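PDB 3ZZ1: beta-d-glucoside glucohydrolase from Hypocrea jecorina, which probably hydrolyses terminal, non-reducing beta-D-glucosyl residues, releasing beta-D-glucose during cellulose breakdown. Local coordinates for residues Asn537-Thr541 with Phe556-Phe562; Pro77-Ala82 with Trp127-Gly131; Lys22-Asp27 with Ala49-Ser53; Gly30-Val35 with Asn45-Ala49. All blocks are in the same frame, centred on the assembly; numbering follows the deposited sequence.

Contact 1 of 4, residues Asn537-Thr541 with Phe556-Phe562; sequences NDYNT and FIDYKHF
Asn-540 lies flat against the imidazole of His-561, its amide plane turned only 10° from the ring, the two side chains pointing in opposing senses as they overlap. The methylene CB of Asn-540 sits over the middle of the ring face, 3.4 Å from the centroid, as a CH-pi contact, while the Asn-540 CG settles 3.4 Å from His-561 CG. Asparagine suits the place because its amide is both flat and polar: ND2 reaches past the ring and donates to Phe-556 O at 2.8 Å, close to the C=O axis. Its OD1 takes a hydrogen from a water that is also bound by Asp-558 N.

For His-561, CG stands anti to the backbone N (chi1 159°), which carries the ring out toward residues 537-541. There NE2 meets Asp-538 O at 2.8 Å in a weak, bent bond at the ring's edge, and a water joins the same nitrogen to Asn-537 O. With a leucine in place of His-561, the Asn-540 amide would probably lose its flat support and Asp-538 O its imidazole donor.

Beside this, Phe-562 and Tyr-539 form an offset edge-to-face pair: the Phe-562 edge points at the Tyr-539 face, centroids 5.6 Å apart, planes at 70°. The Tyr-539 hydroxyl is held elsewhere, by Thr-531 O and Ala-533 N. The loop between helix 510-518 and strand 548-549 is thus laid against the start of helix 559-564, while Ile-557 and Lys-560 pack on helix 178-194.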
loop_
_atom_site.group_PDB
_atom_site.type_symbol
_atom_site.label_atom_id
_atom_site.label_comp_id
_atom_site.label_asym_id
_atom_site.label_seq_id
_atom_site.Cartn_x
_atom_site.Cartn_y
_atom_site.Cartn_z
ATOM N N ASN A 537 20.150 -13.026 4.021
ATOM C CA ASN A 537 19.980 -13.928 5.153
ATOM C C ASN A 537 19.592 -13.215 6.449
ATOM O O ASN A 537 19.295 -13.869 7.455
ATOM C CB ASN A 537 21.241 -14.775 5.356
ATOM C CG ASN A 537 21.556 -15.648 4.154
ATOM O OD1 ASN A 537 22.613 -15.517 3.543
ATOM N ND2 ASN A 537 20.626 -16.535 3.801
ATOM N N ASP A 538 19.598 -11.881 6.421
ATOM C CA ASP A 538 19.184 -11.085 7.577
ATOM C C ASP A 538 17.657 -11.017 7.728
ATOM O O ASP A 538 17.148 -10.777 8.826
ATOM C CB ASP A 538 19.787 -9.678 7.522
ATOM C CG ASP A 538 21.303 -9.676 7.686
ATOM O OD1 ASP A 538 21.866 -10.640 8.243
ATOM O OD2 ASP A 538 21.939 -8.693 7.259
ATOM N N TYR A 539 16.934 -11.227 6.630
ATOM C CA TYR A 539 15.477 -11.328 6.676
ATOM C C TYR A 539 15.062 -12.667 7.273
ATOM O O TYR A 539 15.678 -13.694 6.991
ATOM C CB TYR A 539 14.873 -11.138 5.282
ATOM C CG TYR A 539 15.196 -9.788 4.676
ATOM C CD1 TYR A 539 14.548 -8.630 5.111
ATOM C CD2 TYR A 539 16.157 -9.669 3.673
ATOM C CE1 TYR A 539 14.851 -7.381 4.556
ATOM C CE2 TYR A 539 16.463 -8.428 3.112
ATOM C CZ TYR A 539 15.811 -7.293 3.556
ATOM O OH TYR A 539 16.122 -6.077 2.995
ATOM N N ASN A 540 14.022 -12.648 8.100
ATOM C CA ASN A 540 13.600 -13.846 8.820
ATOM C C ASN A 540 12.455 -14.630 8.170
ATOM O O ASN A 540 11.970 -15.612 8.738
ATOM C CB ASN A 540 13.292 -13.524 10.294
ATOM C CG ASN A 540 12.071 -12.624 10.471
ATOM O OD1 ASN A 540 11.678 -11.883 9.566
ATOM N ND2 ASN A 540 11.473 -12.681 11.657
ATOM N N THR A 541 12.028 -14.197 6.985
ATOM C CA THR A 541 11.014 -14.929 6.215
ATOM C C THR A 541 11.450 -15.156 4.771
ATOM O O THR A 541 12.277 -14.413 4.238
ATOM C CB THR A 541 9.629 -14.220 6.213
ATOM O OG1 THR A 541 9.770 -12.873 5.753
ATOM C CG2 THR A 541 9.011 -14.212 7.599
ATOM N N PHE A 556 7.215 -10.377 14.804
ATOM C CA PHE A 556 8.544 -9.846 14.499
ATOM C C PHE A 556 8.876 -9.925 13.009
ATOM O O PHE A 556 9.613 -10.812 12.572
ATOM C CB PHE A 556 9.611 -10.564 15.341
ATOM C CG PHE A 556 9.450 -10.372 16.825
ATOM C CD1 PHE A 556 8.498 -11.100 17.541
ATOM C CD2 PHE A 556 10.261 -9.472 17.513
ATOM C CE1 PHE A 556 8.349 -10.927 18.913
ATOM C CE2 PHE A 556 10.120 -9.293 18.889
ATOM C CZ PHE A 556 9.156 -10.022 19.590
ATOM N N ILE A 557 8.310 -8.999 12.238
ATOM C CA ILE A 557 8.614 -8.866 10.811
ATOM C C ILE A 557 9.423 -7.595 10.538
ATOM O O ILE A 557 9.356 -6.628 11.309
ATOM C CB ILE A 557 7.333 -8.904 9.914
ATOM C CG1 ILE A 557 6.450 -7.665 10.132
ATOM C CG2 ILE A 557 6.562 -10.211 10.149
ATOM C CD1 ILE A 557 5.369 -7.451 9.061
ATOM N N ASP A 558 10.186 -7.617 9.445
ATOM C CA ASP A 558 10.995 -6.475 9.000
ATOM C C ASP A 558 11.798 -5.869 10.161
ATOM O O ASP A 558 12.531 -6.587 10.839
ATOM C CB ASP A 558 10.119 -5.434 8.280
ATOM C CG ASP A 558 10.938 -4.432 7.467
ATOM O OD1 ASP A 558 11.330 -4.741 6.321
ATOM O OD2 ASP A 558 11.168 -3.319 7.975
ATOM N N TYR A 559 11.640 -4.569 10.411
ATOM C CA TYR A 559 12.471 -3.860 11.392
ATOM C C TYR A 559 12.348 -4.405 12.818
ATOM O O TYR A 559 13.276 -4.275 13.616
ATOM C CB TYR A 559 12.224 -2.344 11.348
ATOM C CG TYR A 559 10.909 -1.863 11.930
ATOM C CD1 TYR A 559 10.810 -1.517 13.276
ATOM C CD2 TYR A 559 9.775 -1.716 11.128
ATOM C CE1 TYR A 559 9.613 -1.061 13.822
ATOM C CE2 TYR A 559 8.571 -1.264 11.662
ATOM C CZ TYR A 559 8.500 -0.939 13.015
ATOM O OH TYR A 559 7.325 -0.480 13.567
ATOM N N LYS A 560 11.209 -5.021 13.123
ATOM C CA LYS A 560 10.977 -5.627 14.433
ATOM C C LYS A 560 11.873 -6.853 14.630
ATOM O O LYS A 560 12.355 -7.101 15.735
ATOM C CB LYS A 560 9.494 -5.987 14.602
ATOM C CG LYS A 560 8.564 -4.786 14.482
ATOM C CD LYS A 560 7.153 -5.188 14.078
ATOM C CE LYS A 560 6.247 -3.972 14.042
ATOM N NZ LYS A 560 4.897 -4.321 13.537
ATOM N N HIS A 561 12.109 -7.597 13.553
ATOM C CA HIS A 561 13.056 -8.711 13.581
ATOM C C HIS A 561 14.501 -8.216 13.711
ATOM O O HIS A 561 15.289 -8.778 14.471
ATOM C CB HIS A 561 12.902 -9.605 12.343
ATOM C CG HIS A 561 14.109 -10.444 12.055
ATOM N ND1 HIS A 561 14.548 -11.440 12.906
ATOM C CD2 HIS A 561 14.982 -10.423 11.021
ATOM C CE1 HIS A 561 15.635 -11.997 12.405
ATOM N NE2 HIS A 561 15.919 -11.399 11.261
ATOM N N PHE A 562 14.833 -7.165 12.966
ATOM C CA PHE A 562 16.177 -6.592 12.985
ATOM C C PHE A 562 16.540 -6.017 14.349
ATOM O O PHE A 562 17.675 -6.149 14.792
ATOM C CB PHE A 562 16.338 -5.543 11.880
ATOM C CG PHE A 562 16.535 -6.137 10.513
ATOM C CD1 PHE A 562 15.474 -6.744 9.840
ATOM C CD2 PHE A 562 17.783 -6.104 9.903
ATOM C CE1 PHE A 562 15.648 -7.304 8.585
ATOM C CE2 PHE A 562 17.974 -6.667 8.644
ATOM C CZ PHE A 562 16.901 -7.266 7.982
HETATM O O HOH W 1 17.619 -13.586 10.255
HETATM O O HOH W 2 9.645 -10.530 8.092
#

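Contact 2 of 4, residues Pro77-Ala82 with Trp127-Gly131; sequences PGVQAA and WEGFG
The amino-terminal turn of helix 78-83, in the TIM-barrel-type domain of family 3, is met by the loop Trp-127 to Gly-131. Val-79 N donates to Trp-127 O at 3.2 Å, the donor tilted from the carbonyl plane, and a water takes the hydrogen of Gly-78 N at 2.8 Å and gives one to Glu-128 O. Of these two first-turn amides, that of Val-79 is met by the loop itself and that of Gly-78 through the water. Gly-78 has no side chain, and a CB there would collide with the carbonyl oxygens of Glu-128 and Gly-129.

Pro-77, the N-cap residue, lays its CB against the edge of the Trp-127 indole, 3.6 Å from CE3. Val-79 CG1 lies between the backbone N and the carbonyl carbon (chi1 73°), which brings it to 3.3 Å from Trp-127 O. Further along the helix the small Ala-82 lets the chain come close, its CB 3.7 Å from Phe-130 CB. The Phe-130 ring then reaches on to Ala-140 and Met-141 of helix 134-150. Gly-131 has a positive phi, a conformation that favours glycine. The whole is characteristic of a buried helix N-terminus whose first-turn N-H groups are met by a neighbouring loop, directly and through a water.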
loop_
_atom_site.group_PDB
_atom_site.type_symbol
_atom_site.label_atom_id
_atom_site.label_comp_id
_atom_site.label_asym_id
_atom_site.label_seq_id
_atom_site.Cartn_x
_atom_site.Cartn_y
_atom_site.Cartn_z
ATOM N N PRO A 77 2.012 3.747 -7.211
ATOM C CA PRO A 77 1.660 2.661 -6.299
ATOM C C PRO A 77 1.552 3.149 -4.857
ATOM O O PRO A 77 2.176 4.152 -4.488
ATOM C CB PRO A 77 2.850 1.719 -6.429
ATOM C CG PRO A 77 3.282 1.887 -7.840
ATOM C CD PRO A 77 3.066 3.338 -8.161
ATOM N N GLY A 78 0.772 2.436 -4.055
ATOM C CA GLY A 78 0.628 2.741 -2.633
ATOM C C GLY A 78 1.944 2.858 -1.875
ATOM O O GLY A 78 2.061 3.675 -0.959
ATOM N N VAL A 79 2.935 2.051 -2.255
ATOM C CA VAL A 79 4.231 2.057 -1.558
ATOM C C VAL A 79 4.929 3.424 -1.670
ATOM O O VAL A 79 5.542 3.902 -0.705
ATOM C CB VAL A 79 5.157 0.872 -1.991
ATOM C CG1 VAL A 79 5.727 1.074 -3.400
ATOM C CG2 VAL A 79 6.282 0.655 -0.975
ATOM N N GLN A 80 4.798 4.058 -2.836
ATOM C CA GLN A 80 5.365 5.387 -3.058
ATOM C C GLN A 80 4.644 6.439 -2.214
ATOM O O GLN A 80 5.284 7.324 -1.639
ATOM C CB GLN A 80 5.327 5.759 -4.544
ATOM C CG GLN A 80 6.268 6.905 -4.926
ATOM C CD GLN A 80 7.742 6.520 -4.851
ATOM O OE1 GLN A 80 8.086 5.376 -4.560
ATOM N NE2 GLN A 80 8.617 7.479 -5.129
ATOM N N ALA A 81 3.317 6.326 -2.135
ATOM C CA ALA A 81 2.505 7.214 -1.299
ATOM C C ALA A 81 2.885 7.113 0.183
ATOM O O ALA A 81 3.021 8.128 0.866
ATOM C CB ALA A 81 1.017 6.938 -1.507
ATOM N N ALA A 82 3.071 5.890 0.672
ATOM C CA ALA A 82 3.532 5.681 2.046
ATOM C C ALA A 82 4.966 6.179 2.257
ATOM O O ALA A 82 5.310 6.639 3.346
ATOM C CB ALA A 82 3.420 4.225 2.426
ATOM N N TRP A 127 4.399 -3.901 -3.123
ATOM C CA TRP A 127 4.413 -2.535 -3.660
ATOM C C TRP A 127 3.025 -1.900 -3.796
ATOM O O TRP A 127 2.909 -0.674 -3.842
ATOM C CB TRP A 127 5.137 -2.506 -5.018
ATOM C CG TRP A 127 4.490 -3.381 -6.054
ATOM C CD1 TRP A 127 4.735 -4.710 -6.269
ATOM C CD2 TRP A 127 3.487 -3.000 -7.004
ATOM N NE1 TRP A 127 3.948 -5.177 -7.293
ATOM C CE2 TRP A 127 3.174 -4.149 -7.762
ATOM C CE3 TRP A 127 2.824 -1.798 -7.291
ATOM C CZ2 TRP A 127 2.223 -4.134 -8.785
ATOM C CZ3 TRP A 127 1.884 -1.783 -8.310
ATOM C CH2 TRP A 127 1.592 -2.942 -9.046
ATOM N N GLU A 128 1.981 -2.726 -3.881
ATOM C CA GLU A 128 0.605 -2.223 -3.983
ATOM C C GLU A 128 0.100 -1.672 -2.655
ATOM O O GLU A 128 -0.794 -0.821 -2.628
ATOM C CB GLU A 128 -0.348 -3.303 -4.477
ATOM C CG GLU A 128 -0.079 -3.776 -5.881
ATOM C CD GLU A 128 -1.275 -4.470 -6.487
ATOM O OE1 GLU A 128 -2.299 -3.786 -6.727
ATOM O OE2 GLU A 128 -1.187 -5.693 -6.733
ATOM N N GLY A 129 0.676 -2.173 -1.562
ATOM C CA GLY A 129 0.327 -1.745 -0.216
ATOM C C GLY A 129 1.059 -0.489 0.215
ATOM O O GLY A 129 1.393 0.359 -0.608
ATOM N N PHE A 130 1.311 -0.371 1.513
ATOM C CA PHE A 130 1.877 0.858 2.076
ATOM C C PHE A 130 3.116 0.628 2.941
ATOM O O PHE A 130 3.385 1.401 3.863
ATOM C CB PHE A 130 0.812 1.609 2.885
ATOM C CG PHE A 130 -0.345 2.103 2.061
ATOM C CD1 PHE A 130 -0.185 3.170 1.176
ATOM C CD2 PHE A 130 -1.601 1.517 2.186
ATOM C CE1 PHE A 130 -1.256 3.635 0.418
ATOM C CE2 PHE A 130 -2.679 1.974 1.435
ATOM C CZ PHE A 130 -2.507 3.039 0.544
ATOM N N GLY A 131 3.874 -0.420 2.634
ATOM C CA GLY A 131 5.030 -0.795 3.456
ATOM C C GLY A 131 4.698 -1.846 4.504
ATOM O O GLY A 131 3.569 -2.340 4.562
HETATM O O HOH W 3 -0.965 0.520 -5.195
#

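Contact 3 of 4, residues Lys22-Asp27 with Ala49-Ser53; sequences KLNLQD and ASKIS
Lys-22 lies opposite Lys-51, their CA atoms 7.1 Å apart, and the two chains draw closer where Asp-27 faces Ala-49, at 5.9 Å between CA atoms. One segment runs from a loop into the first turn of helix 25-32; the other makes a short 3-10 turn at Ser-50 and Lys-51.

Lys-51 spans the gap with a chain extended beyond CG, a reach that suits a lysine, and crosses Asp-27 at about a right angle. Its NZ forms a salt bridge with Asp-27 OD2 at 2.9 Å, on the syn lone pair of that oxygen. The anti lone pair of the same OD2 takes the hydrogen of Asn-24 N at 3.0 Å, and Asn-24 OD1 in turn receives Asp-27 N at 3.0 Å. These reciprocal, almost straight bonds make a capping box at the start of the helix, with Asn-24 as N-cap; its CG lies between the backbone N and the carbonyl carbon (chi1 65°), which turns OD1 back over the first turn. The ammonium and the helix start would both be expected to favour a charged carboxylate. Were Asp-27 replaced by an alanine, the Lys-51 ammonium would probably lose its countercharge and Asn-24 N its capping partner.

Two waters extend the polar bridge: one joins Lys-22 O to Lys-51 NZ, the other gives a hydrogen to Asp-27 OD1 and accepts one from Lys-51 N. Beneath the charges, Leu-23 CD2 reaches Ile-52 CG1 at 4.0 Å, one branched side chain lying athwart the other, and Leu-23 also rests on Lys-28 and Ile-31 of helix 25-32.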
loop_
_atom_site.group_PDB
_atom_site.type_symbol
_atom_site.label_atom_id
_atom_site.label_comp_id
_atom_site.label_asym_id
_atom_site.label_seq_id
_atom_site.Cartn_x
_atom_site.Cartn_y
_atom_site.Cartn_z
ATOM N N LYS A 22 -38.713 -4.496 -0.442
ATOM C CA LYS A 22 -39.364 -4.425 -1.749
ATOM C C LYS A 22 -38.860 -5.510 -2.707
ATOM O O LYS A 22 -39.338 -5.622 -3.838
ATOM C CB LYS A 22 -39.169 -3.031 -2.360
ATOM C CG LYS A 22 -39.710 -1.896 -1.498
ATOM C CD LYS A 22 -39.254 -0.531 -1.997
ATOM C CE LYS A 22 -39.973 -0.124 -3.276
ATOM N NZ LYS A 22 -39.816 1.335 -3.535
ATOM N N LEU A 23 -37.907 -6.320 -2.253
ATOM C CA LEU A 23 -37.268 -7.305 -3.124
ATOM C C LEU A 23 -37.717 -8.747 -2.893
ATOM O O LEU A 23 -38.119 -9.113 -1.787
ATOM C CB LEU A 23 -35.742 -7.195 -3.011
ATOM C CG LEU A 23 -35.104 -5.812 -3.216
ATOM C CD1 LEU A 23 -33.599 -5.863 -2.966
ATOM C CD2 LEU A 23 -35.400 -5.225 -4.601
ATOM N N ASN A 24 -37.660 -9.554 -3.952
ATOM C CA ASN A 24 -37.864 -11.000 -3.844
ATOM C C ASN A 24 -36.521 -11.725 -3.921
ATOM O O ASN A 24 -35.474 -11.073 -3.982
ATOM C CB ASN A 24 -38.874 -11.519 -4.884
ATOM C CG ASN A 24 -38.385 -11.372 -6.326
ATOM O OD1 ASN A 24 -37.187 -11.422 -6.606
ATOM N ND2 ASN A 24 -39.328 -11.216 -7.254
ATOM N N LEU A 25 -36.542 -13.058 -3.915
ATOM C CA LEU A 25 -35.299 -13.829 -3.854
ATOM C C LEU A 25 -34.404 -13.631 -5.084
ATOM O O LEU A 25 -33.182 -13.506 -4.946
ATOM C CB LEU A 25 -35.574 -15.319 -3.603
ATOM C CG LEU A 25 -34.379 -16.280 -3.452
ATOM C CD1 LEU A 25 -33.380 -15.834 -2.379
ATOM C CD2 LEU A 25 -34.855 -17.698 -3.168
ATOM N N GLN A 26 -35.004 -13.595 -6.274
ATOM C CA GLN A 26 -34.229 -13.413 -7.501
ATOM C C GLN A 26 -33.528 -12.055 -7.526
ATOM O O GLN A 26 -32.357 -11.959 -7.910
ATOM C CB GLN A 26 -35.086 -13.622 -8.754
ATOM C CG GLN A 26 -34.258 -13.793 -10.043
ATOM C CD GLN A 26 -33.118 -14.822 -9.909
ATOM O OE1 GLN A 26 -33.321 -15.952 -9.451
ATOM N NE2 GLN A 26 -31.915 -14.423 -10.323
ATOM N N ASP A 27 -34.249 -11.015 -7.107
ATOM C CA ASP A 27 -33.665 -9.694 -6.909
ATOM C C ASP A 27 -32.394 -9.806 -6.072
ATOM O O ASP A 27 -31.334 -9.332 -6.473
ATOM C CB ASP A 27 -34.650 -8.772 -6.187
ATOM C CG ASP A 27 -35.812 -8.346 -7.057
ATOM O OD1 ASP A 27 -35.604 -8.060 -8.254
ATOM O OD2 ASP A 27 -36.937 -8.271 -6.524
ATOM N N ALA A 49 -31.371 -4.309 -9.962
ATOM C CA ALA A 49 -32.680 -4.458 -9.336
ATOM C C ALA A 49 -33.469 -3.158 -9.508
ATOM O O ALA A 49 -33.345 -2.221 -8.714
ATOM C CB ALA A 49 -32.540 -4.841 -7.867
ATOM N N SER A 50 -34.269 -3.121 -10.568
ATOM C CA SER A 50 -34.995 -1.927 -10.987
ATOM C C SER A 50 -36.049 -1.474 -9.979
ATOM O O SER A 50 -36.398 -0.288 -9.931
ATOM C CB SER A 50 -35.656 -2.180 -12.342
ATOM O OG SER A 50 -36.555 -3.275 -12.257
ATOM N N LYS A 51 -36.553 -2.420 -9.186
ATOM C CA LYS A 51 -37.572 -2.137 -8.175
ATOM C C LYS A 51 -37.116 -1.080 -7.172
ATOM O O LYS A 51 -37.941 -0.379 -6.589
ATOM C CB LYS A 51 -37.967 -3.413 -7.433
ATOM C CG LYS A 51 -38.809 -4.376 -8.251
ATOM C CD LYS A 51 -38.956 -5.705 -7.525
ATOM C CE LYS A 51 -39.260 -6.825 -8.495
ATOM N NZ LYS A 51 -39.542 -8.097 -7.786
ATOM N N ILE A 52 -35.802 -0.974 -6.983
ATOM C CA ILE A 52 -35.215 0.018 -6.082
ATOM C C ILE A 52 -34.206 0.921 -6.800
ATOM O O ILE A 52 -33.387 1.593 -6.159
ATOM C CB ILE A 52 -34.567 -0.646 -4.841
ATOM C CG1 ILE A 52 -33.548 -1.710 -5.261
ATOM C CG2 ILE A 52 -35.645 -1.247 -3.938
ATOM C CD1 ILE A 52 -32.472 -1.960 -4.229
ATOM N N SER A 53 -34.282 0.931 -8.133
ATOM C CA SER A 53 -33.397 1.733 -8.990
ATOM C C SER A 53 -31.914 1.425 -8.745
ATOM O O SER A 53 -31.055 2.301 -8.847
ATOM C CB SER A 53 -33.694 3.233 -8.848
ATOM O OG SER A 53 -35.002 3.544 -9.305
HETATM O O HOH W 4 -40.357 -7.813 -4.942
HETATM O O HOH W 5 -35.908 -5.452 -9.241
#

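Contact 4 of 4, residues Gly30-Val35 with Asn45-Ala49; sequences GIVSGV and NTSPA
Gly-30 and Ser-47 meet through their backbones: Ser-47 N donates to Gly-30 O at 2.8 Å, approaching from above the carbonyl plane. Glycine suits this spot, since a side chain would press on Ser-47 CB. Farther along, Val-35 N donates to Asn-45 O at 2.9 Å, and Gly-34 CA adds a CA-H...O contact to the same oxygen at 3.1 Å. Asn-45 O is therefore shared by an amide and a carbon donor.

Thr-46 fits between these bonds. Its CG2, anti to the carbonyl carbon, lies 3.3 Å from Ile-31 O, while OG1 (chi1 59°) turns to a water that also gives a hydrogen to Ile-31 O. A threonine thus offers a methyl and a hydroxyl to the same last helical turn. The Ser-47 hydroxyl binds another water, which donates to Ser-33 O; the Val-35 CG1 methyl lies beside Ser-47 OG at 3.8 Å. At the far end, Ile-31 CD1 touches Ala-49 CB at 4.1 Å.

A second shell sets these groups in place. Ser-33 OG is bonded to Val-29 O and Gly-268 N, which ties the chain down where it leaves the helix, and Val-35 O accepts a hydrogen bond from Arg-265 NH1. On the other side Thr-46 O receives Ser-56 OG, and Thr-46 OG1 has a weak bond with Leu-57 N. The contact thus joins the end of helix 25-32 to the chain leaving strand 44-45, an outermost strand of the mixed six-stranded sheet, while Val-32 and Ile-31 pack against helix 282-298.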
loop_
_atom_site.group_PDB
_atom_site.type_symbol
_atom_site.label_atom_id
_atom_site.label_comp_id
_atom_site.label_asym_id
_atom_site.label_seq_id
_atom_site.Cartn_x
_atom_site.Cartn_y
_atom_site.Cartn_z
ATOM N N GLY A 30 -29.471 -11.788 -7.555
ATOM C CA GLY A 30 -28.840 -10.979 -8.599
ATOM C C GLY A 30 -27.897 -9.918 -8.048
ATOM O O GLY A 30 -26.892 -9.583 -8.679
ATOM N N ILE A 31 -28.226 -9.393 -6.868
ATOM C CA ILE A 31 -27.411 -8.376 -6.199
ATOM C C ILE A 31 -26.085 -8.943 -5.663
ATOM O O ILE A 31 -25.053 -8.265 -5.701
ATOM C CB ILE A 31 -28.221 -7.661 -5.071
ATOM C CG1 ILE A 31 -29.363 -6.831 -5.686
ATOM C CG2 ILE A 31 -27.318 -6.767 -4.206
ATOM C CD1 ILE A 31 -30.297 -6.177 -4.677
ATOM N N VAL A 32 -26.116 -10.186 -5.190
ATOM C CA VAL A 32 -24.951 -10.805 -4.557
ATOM C C VAL A 32 -24.107 -11.667 -5.504
ATOM O O VAL A 32 -23.000 -12.072 -5.149
ATOM C CB VAL A 32 -25.354 -11.645 -3.309
ATOM C CG1 VAL A 32 -26.247 -10.827 -2.381
ATOM C CG2 VAL A 32 -26.043 -12.935 -3.716
ATOM N N SER A 33 -24.629 -11.941 -6.700
ATOM C CA SER A 33 -23.969 -12.845 -7.639
ATOM C C SER A 33 -23.445 -12.103 -8.864
ATOM O O SER A 33 -24.218 -11.487 -9.602
ATOM C CB SER A 33 -24.925 -13.958 -8.082
ATOM O OG SER A 33 -25.593 -14.538 -6.976
ATOM N N GLY A 34 -22.131 -12.167 -9.070
ATOM C CA GLY A 34 -21.504 -11.646 -10.284
ATOM C C GLY A 34 -22.005 -12.356 -11.533
ATOM O O GLY A 34 -22.270 -13.564 -11.512
ATOM N N VAL A 35 -22.136 -11.602 -12.624
ATOM C CA VAL A 35 -22.727 -12.128 -13.864
ATOM C C VAL A 35 -21.844 -13.155 -14.581
ATOM O O VAL A 35 -22.327 -13.918 -15.422
ATOM C CB VAL A 35 -23.149 -10.997 -14.845
ATOM C CG1 VAL A 35 -24.334 -10.220 -14.285
ATOM C CG2 VAL A 35 -21.980 -10.062 -15.157
ATOM N N ASN A 45 -19.371 -7.270 -12.282
ATOM C CA ASN A 45 -20.737 -6.759 -12.410
ATOM C C ASN A 45 -21.758 -7.656 -11.719
ATOM O O ASN A 45 -21.645 -8.880 -11.758
ATOM C CB ASN A 45 -21.133 -6.614 -13.884
ATOM C CG ASN A 45 -20.582 -5.352 -14.522
ATOM O OD1 ASN A 45 -21.057 -4.245 -14.261
ATOM N ND2 ASN A 45 -19.591 -5.516 -15.376
ATOM N N THR A 46 -22.759 -7.044 -11.091
ATOM C CA THR A 46 -23.887 -7.799 -10.539
ATOM C C THR A 46 -25.129 -7.529 -11.386
ATOM O O THR A 46 -25.059 -6.774 -12.357
ATOM C CB THR A 46 -24.146 -7.459 -9.048
ATOM O OG1 THR A 46 -24.409 -6.062 -8.907
ATOM C CG2 THR A 46 -22.941 -7.816 -8.201
ATOM N N SER A 47 -26.255 -8.148 -11.031
ATOM C CA SER A 47 -27.502 -7.953 -11.774
ATOM C C SER A 47 -28.333 -6.800 -11.205
ATOM O O SER A 47 -28.521 -6.722 -9.991
ATOM C CB SER A 47 -28.320 -9.246 -11.799
ATOM O OG SER A 47 -27.701 -10.225 -12.619
ATOM N N PRO A 48 -28.840 -5.901 -12.075
ATOM C CA PRO A 48 -29.609 -4.748 -11.587
ATOM C C PRO A 48 -30.940 -5.131 -10.917
ATOM O O PRO A 48 -31.540 -6.159 -11.251
ATOM C CB PRO A 48 -29.866 -3.925 -12.857
ATOM C CG PRO A 48 -29.763 -4.909 -13.983
ATOM C CD PRO A 48 -28.709 -5.894 -13.546
ATOM N N ALA A 49 -31.371 -4.309 -9.962
ATOM C CA ALA A 49 -32.680 -4.458 -9.336
ATOM C C ALA A 49 -33.469 -3.158 -9.508
ATOM O O ALA A 49 -33.345 -2.221 -8.714
ATOM C CB ALA A 49 -32.540 -4.841 -7.867
HETATM O O HOH W 6 -24.562 -5.590 -6.191
HETATM O O HOH W 7 -26.479 -11.917 -10.890
#

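Overall arrangement
Contact 2 is wholly buried, its centre about 4 Å from the centre of the chain, and is built of backbone bonds, glycines and apolar side chains. Contact 1, in the C-terminal domain of family 3 with its centre about 19 Å from that of contact 2, is partly buried and relies on aromatic and amide stacking. Contacts 3 and 4 lie on the other side of the chain's centre from contact 1. They share Ala-49, both use helix 25-32, one at its start and the other at its end, and touch through Leu-23 and Ile-31. Both use bridging waters, but contact 3, at the surface, adds a salt bridge, whereas the more buried contact 4 is carried by main-chain hydrogen bonds.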